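Local structure of tryptophan halogenase (Shewanella frigidimarina, 2PYX) at residues Gly74-Glu77 against Asn78-Ile81; Phe177-Leu180 against Leu181-Cys185. The protein probably acts as a flavin-dependent monooxygenase of the tryptophan halogenase family, binding FAD and probably halogenating an aromatic substrate. All coordinates share one frame; numbering follows the deposited sequence. Where two conformers were deposited one is given.

Interaction 1: Gly74-Glu77 against Asn78-Ile81; sequences GIDE and NDFI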
ATOM      1  N   GLY A  74       6.964 -18.010  -2.775  1.00 12.14           N
ATOM      2  CA  GLY A  74       6.668 -19.288  -3.375  1.00 13.65           C
ATOM      3  C   GLY A  74       5.213 -19.688  -3.332  1.00 14.11           C
ATOM      4  O   GLY A  74       4.889 -20.888  -3.390  1.00 15.63           O
ATOM      5  N   ILE A  75       4.327 -18.702  -3.222  1.00 12.49           N
ATOM      6  CA  ILE A  75       2.881 -18.910  -3.189  1.00 14.00           C
ATOM      7  C   ILE A  75       2.335 -18.956  -4.617  1.00 13.66           C
ATOM      8  O   ILE A  75       2.707 -18.148  -5.490  1.00 13.84           O
ATOM      9  CB  ILE A  75       2.163 -17.774  -2.387  1.00 14.32           C
ATOM     10  CG1 ILE A  75       2.719 -17.660  -0.963  1.00 16.47           C
ATOM     11  CG2 ILE A  75       0.655 -18.009  -2.359  1.00 15.80           C
ATOM     12  CD1 ILE A  75       2.686 -18.868  -0.175  1.00 20.62           C
ATOM     13  N   ASP A  76       1.482 -19.953  -4.856  1.00 12.66           N
ATOM     14  CA  ASP A  76       0.783 -20.116  -6.122  1.00 15.04           C
ATOM     15  C   ASP A  76      -0.368 -19.091  -6.181  1.00 13.15           C
ATOM     16  O   ASP A  76      -1.110 -18.927  -5.217  1.00 14.63           O
ATOM     17  CB  ASP A  76       0.284 -21.564  -6.190  1.00 15.35           C
ATOM     18  CG  ASP A  76      -0.558 -21.856  -7.409  1.00 17.64           C
ATOM     19  OD1 ASP A  76      -1.717 -21.373  -7.484  1.00 18.36           O
ATOM     20  OD2 ASP A  76      -0.074 -22.620  -8.277  1.00 18.67           O
ATOM     21  N   GLU A  77      -0.516 -18.401  -7.314  1.00 14.42           N
ATOM     22  CA  GLU A  77      -1.495 -17.331  -7.408  1.00 13.05           C
ATOM     23  C   GLU A  77      -2.901 -17.850  -7.243  1.00 13.66           C
ATOM     24  O   GLU A  77      -3.767 -17.183  -6.664  1.00 14.24           O
ATOM     25  CB  GLU A  77      -1.399 -16.547  -8.720  1.00 12.31           C
ATOM     26  CG  GLU A  77      -2.178 -15.222  -8.598  1.00 13.19           C
ATOM     27  CD  GLU A  77      -2.099 -14.314  -9.823  1.00 14.60           C
ATOM     28  OE1 GLU A  77      -1.854 -14.797 -10.950  1.00 13.32           O
ATOM     29  OE2 GLU A  77      -2.267 -13.069  -9.680  1.00 13.11           O
ATOM     30  N   ASN A  78      -3.175 -19.032  -7.800  1.00 13.44           N
ATOM     31  CA  ASN A  78      -4.525 -19.582  -7.642  1.00 14.69           C
ATOM     32  C   ASN A  78      -4.831 -19.873  -6.170  1.00 14.66           C
ATOM     33  O   ASN A  78      -5.916 -19.543  -5.675  1.00 16.51           O
ATOM     34  CB  ASN A  78      -4.723 -20.830  -8.507  1.00 16.07           C
ATOM     35  CG  ASN A  78      -4.477 -20.555  -9.977  1.00 14.80           C
ATOM     36  OD1 ASN A  78      -4.941 -19.546 -10.516  1.00 16.05           O
ATOM     37  ND2 ASN A  78      -3.760 -21.471 -10.646  1.00 18.43           N
ATOM     38  N   ASP A  79      -3.877 -20.492  -5.483  1.00 13.99           N
ATOM     39  CA  ASP A  79      -4.008 -20.774  -4.058  1.00 14.51           C
ATOM     40  C   ASP A  79      -4.262 -19.474  -3.277  1.00 15.66           C
ATOM     41  O   ASP A  79      -5.130 -19.402  -2.435  1.00 15.04           O
ATOM     42  CB  ASP A  79      -2.724 -21.429  -3.516  1.00 15.54           C
ATOM     43  CG  ASP A  79      -2.523 -22.859  -3.984  1.00 19.56           C
ATOM     44  OD1 ASP A  79      -3.446 -23.485  -4.542  1.00 18.97           O
ATOM     45  OD2 ASP A  79      -1.413 -23.378  -3.753  1.00 21.73           O
ATOM     46  N   PHE A  80      -3.464 -18.443  -3.557  1.00 14.45           N
ATOM     47  CA  PHE A  80      -3.637 -17.145  -2.907  1.00 14.17           C
ATOM     48  C   PHE A  80      -5.044 -16.575  -3.104  1.00 13.49           C
ATOM     49  O   PHE A  80      -5.733 -16.171  -2.155  1.00 13.62           O
ATOM     50  CB  PHE A  80      -2.563 -16.160  -3.427  1.00 13.43           C
ATOM     51  CG  PHE A  80      -2.803 -14.735  -3.008  1.00 11.64           C
ATOM     52  CD1 PHE A  80      -2.536 -14.318  -1.708  1.00 12.84           C
ATOM     53  CD2 PHE A  80      -3.316 -13.800  -3.906  1.00 11.17           C
ATOM     54  CE1 PHE A  80      -2.799 -13.018  -1.313  1.00 13.09           C
ATOM     55  CE2 PHE A  80      -3.572 -12.511  -3.511  1.00 12.29           C
ATOM     56  CZ  PHE A  80      -3.310 -12.103  -2.219  1.00 11.62           C
ATOM     57  N   ILE A  81      -5.468 -16.498  -4.362  1.00 12.40           N
ATOM     58  CA  ILE A  81      -6.764 -15.911  -4.693  1.00 13.95           C
ATOM     59  C   ILE A  81      -7.899 -16.680  -4.018  1.00 15.96           C
ATOM     60  O   ILE A  81      -8.818 -16.089  -3.440  1.00 15.59           O
ATOM     61  CB  ILE A  81      -6.963 -15.828  -6.241  1.00 15.06           C
ATOM     62  CG1 ILE A  81      -6.023 -14.778  -6.814  1.00 15.07           C
ATOM     63  CG2 ILE A  81      -8.416 -15.504  -6.612  1.00 17.60           C
ATOM     64  CD1 ILE A  81      -5.992 -14.723  -8.340  1.00 16.43           C
TER
HETATM   65  O   HOH W   1       0.691 -21.937  -2.874  1.00 18.66           O
HETATM   66  O   HOH W   2      -2.513 -23.753  -9.312  1.00 24.60           O
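Asp76 caps helix 77-83 by turning its carboxylate onto the amides of the first turn. With CG anti to the backbone N (chi1 176°), OD1 receives the amide of Asp79: Asp79 N lies 3.1 Å from Asp76 OD1, on its anti side and 20° out of the carboxylate plane. A weak, bent bond from Asn78 N joins the same oxygen. The main chain supplies two further bonds, Phe80 N to Asp76 O at 2.9 Å and Ile81 N to Glu77 O, both nearly straight.

Two waters bridge the turn. One accepts from Asp76 N and donates to Asp79 OD2; the other links Asp76 OD2 to Asn78 ND2, while Gln161 also binds OD2 and Asn78 OD1 accepts from Phe523 N.

Carbon contacts are few: Ile75 CG2 meets Phe80 CB at 3.9 Å, and Glu77 crosses Ile81 at a slant, CG touching CD1. The extended Glu77 chain carries its carboxylate away to Lys155, Tyr162, Tyr168 and Tyr170.

The two aspartates are like charges, Asp76 OD1 standing 4.0 Å from Asp79 OD1, with their carboxylate planes 37° apart. The amides gathered at the helix start would probably offset that repulsion and help keep the N-cap carboxylate ionised.

Interaction 2: Phe177-Leu180 against Leu181-Cys185; sequences FSQL and LTEHC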
ATOM      1  N   PHE A 177      -4.872 -14.097   4.603  1.00 12.89           N
ATOM      2  CA  PHE A 177      -3.527 -14.048   4.052  1.00 12.40           C
ATOM      3  C   PHE A 177      -2.481 -14.447   5.106  1.00 11.82           C
ATOM      4  O   PHE A 177      -1.616 -15.256   4.846  1.00 12.57           O
ATOM      5  CB  PHE A 177      -3.279 -12.639   3.469  1.00 13.90           C
ATOM      6  CG  PHE A 177      -1.976 -12.458   2.711  1.00 12.15           C
ATOM      7  CD1 PHE A 177      -1.352 -13.507   2.047  1.00 13.99           C
ATOM      8  CD2 PHE A 177      -1.435 -11.182   2.604  1.00 14.61           C
ATOM      9  CE1 PHE A 177      -0.159 -13.301   1.345  1.00 16.16           C
ATOM     10  CE2 PHE A 177      -0.252 -10.977   1.883  1.00 13.98           C
ATOM     11  CZ  PHE A 177       0.366 -12.040   1.275  1.00 13.93           C
ATOM     12  N   SER A 178      -2.574 -13.892   6.300  1.00 12.66           N
ATOM     13  CA  SER A 178      -1.661 -14.234   7.380  0.50 12.66           C
ATOM     14  C   SER A 178      -1.704 -15.735   7.667  1.00 12.27           C
ATOM     15  O   SER A 178      -0.678 -16.353   7.932  1.00 13.43           O
ATOM     16  CB  SER A 178      -2.043 -13.448   8.634  0.50 14.52           C
ATOM     17  OG  SER A 178      -1.817 -12.077   8.421  0.50 18.66           O
ATOM     18  N   GLN A 179      -2.910 -16.310   7.630  1.00 13.51           N
ATOM     19  CA  GLN A 179      -3.053 -17.755   7.858  1.00 14.41           C
ATOM     20  C   GLN A 179      -2.385 -18.582   6.764  1.00 11.12           C
ATOM     21  O   GLN A 179      -1.676 -19.549   7.029  1.00 14.58           O
ATOM     22  CB  GLN A 179      -4.512 -18.152   8.000  1.00 17.48           C
ATOM     23  CG  GLN A 179      -4.705 -19.623   8.404  1.00 20.41           C
ATOM     24  CD  GLN A 179      -3.896 -20.037   9.638  1.00 24.56           C
ATOM     25  OE1 GLN A 179      -3.925 -19.373  10.677  1.00 25.37           O
ATOM     26  NE2 GLN A 179      -3.162 -21.148   9.521  1.00 29.13           N
ATOM     27  N   LEU A 180      -2.589 -18.173   5.514  1.00 11.59           N
ATOM     28  CA  LEU A 180      -1.918 -18.853   4.408  1.00 12.52           C
ATOM     29  C   LEU A 180      -0.394 -18.794   4.559  1.00 13.27           C
ATOM     30  O   LEU A 180       0.307 -19.770   4.383  1.00 13.26           O
ATOM     31  CB  LEU A 180      -2.364 -18.260   3.068  1.00 12.41           C
ATOM     32  CG  LEU A 180      -1.666 -18.674   1.776  1.00 18.38           C
ATOM     33  CD1 LEU A 180      -1.559 -20.171   1.692  1.00 29.58           C
ATOM     34  CD2 LEU A 180      -2.398 -18.183   0.557  1.00 20.32           C
ATOM     35  N   LEU A 181       0.112 -17.620   4.907  1.00 11.32           N
ATOM     36  CA  LEU A 181       1.554 -17.444   5.061  1.00 11.94           C
ATOM     37  C   LEU A 181       2.102 -18.267   6.249  1.00 11.80           C
ATOM     38  O   LEU A 181       3.198 -18.820   6.187  1.00 11.69           O
ATOM     39  CB  LEU A 181       1.902 -15.965   5.278  1.00 13.39           C
ATOM     40  CG  LEU A 181       1.714 -15.100   4.027  1.00 16.88           C
ATOM     41  CD1 LEU A 181       1.781 -13.636   4.444  1.00 18.94           C
ATOM     42  CD2 LEU A 181       2.747 -15.442   2.939  1.00 17.97           C
ATOM     43  N   THR A 182       1.334 -18.333   7.339  1.00 10.93           N
ATOM     44  CA  THR A 182       1.759 -19.123   8.486  1.00 10.97           C
ATOM     45  C   THR A 182       1.987 -20.569   8.065  1.00 11.18           C
ATOM     46  O   THR A 182       2.993 -21.177   8.397  1.00 13.04           O
ATOM     47  CB  THR A 182       0.660 -19.108   9.554  1.00 11.98           C
ATOM     48  OG1 THR A 182       0.486 -17.772  10.074  1.00 13.18           O
ATOM     49  CG2 THR A 182       1.006 -20.079  10.699  1.00 12.83           C
ATOM     50  N   GLU A 183       1.009 -21.081   7.313  1.00 13.27           N
ATOM     51  CA  GLU A 183       1.079 -22.458   6.800  1.00 14.78           C
ATOM     52  C   GLU A 183       2.270 -22.637   5.866  1.00 13.50           C
ATOM     53  O   GLU A 183       3.069 -23.540   6.036  1.00 12.26           O
ATOM     54  CB  GLU A 183      -0.233 -22.833   6.078  1.00 15.30           C
ATOM     55  CG  GLU A 183      -1.432 -22.848   6.997  1.00 18.94           C
ATOM     56  CD  GLU A 183      -2.803 -22.692   6.321  1.00 25.84           C
ATOM     57  OE1 GLU A 183      -2.900 -22.468   5.076  1.00 28.19           O
ATOM     58  OE2 GLU A 183      -3.806 -22.758   7.092  1.00 26.45           O
ATOM     59  N   HIS A 184       2.413 -21.747   4.895  1.00 12.86           N
ATOM     60  CA  HIS A 184       3.505 -21.872   3.965  1.00 13.64           C
ATOM     61  C   HIS A 184       4.859 -21.741   4.646  1.00 11.31           C
ATOM     62  O   HIS A 184       5.778 -22.528   4.407  1.00 12.38           O
ATOM     63  CB  HIS A 184       3.350 -20.827   2.902  1.00 12.59           C
ATOM     64  CG  HIS A 184       4.409 -20.875   1.859  1.00 15.11           C
ATOM     65  ND1 HIS A 184       4.351 -21.731   0.775  1.00 18.38           N
ATOM     66  CD2 HIS A 184       5.555 -20.167   1.726  1.00 14.02           C
ATOM     67  CE1 HIS A 184       5.419 -21.537   0.019  1.00 15.59           C
ATOM     68  NE2 HIS A 184       6.169 -20.599   0.576  1.00 16.08           N
ATOM     69  N   CYS A 185       5.008 -20.739   5.500  1.00 11.79           N
ATOM     70  CA  CYS A 185       6.322 -20.481   6.078  1.00 11.37           C
ATOM     71  C   CYS A 185       6.798 -21.560   7.034  1.00 10.63           C
ATOM     72  O   CYS A 185       7.973 -21.886   7.096  1.00 12.08           O
ATOM     73  CB  CYS A 185       6.351 -19.163   6.830  1.00 12.37           C
ATOM     74  SG  CYS A 185       6.271 -17.714   5.708  1.00 14.77           S
TER
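Glu183 lies back along its own helix over the preceding turn, toward Gln179. Its CB passes 3.5 Å from Leu180 O. The first torsion (chi1 -64°) sets CG beside the backbone N, which brings Glu183 CG to 3.3 Å from Gln179 O; the chain then runs on extended, and CD stays close to that same carbonyl. At the tip the two oxygens part: OE1 lies near Leu180 CA, whereas OE2 takes the side-chain amide of Gln179, with Gln179 NE2 to Glu183 OE2 at 3.0 Å. This bond is fairly straight at the hydrogen and lies close to the amide plane of Gln179, yet it meets OE2 from above the carboxylate, the two flat groups being turned 59° apart. The bend of Gln179 at chi2 carries NE2 round to it. With Glu183 cut back to an alanine, the Gln179 amide would probably lose this acceptor and its end be set free to turn.

The Gln179-Glu183 pair is an i to i+4 contact of helix 174-187, an alpha-helix whose main-chain bonds include Leu181 N to Phe177 O and His184 N to Leu180 O. Ser178 O takes two donors from Thr182, its N and its OG1, which arrive from opposite faces of the carbonyl plane; Thr182 OG1 is 2.8 Å from Ser178 O, so the hydroxyl is tied back to the helix itself. Near this turn, the side chain of Ser178 approaches Gly16, predicted to bind FAD.

Toward the protein interior, Leu181 CD1 sits over one face of the Phe177 ring, a CH-pi contact 3.8 Å from the centroid and 17° off the ring normal. Leu181 also touches Trp20 of helix 16-31, and Phe177 packs on Met66 and Leu70 of helix 65-73.

From the N terminus, the chain leaves helix 65-73 through Gly74, the C-prime residue of a Schellman motif, and turns at Asp76 into helix 77-83; interaction 1 closes this short connection. Interaction 2 comes about a hundred residues later, within helix 174-187, and closes no loop beyond successive helical turns. The two are in series, neither nested nor crossed, with centres about 11 Å apart. They nevertheless touch: the rings of Phe80 and Phe177 meet edge-to-face, Ile75 CD1 lies 3.3 Å from His184 CG, and His184 NE2 bonds to Ile73 O. Helix 174-187 is thus joined to both helices flanking the turn.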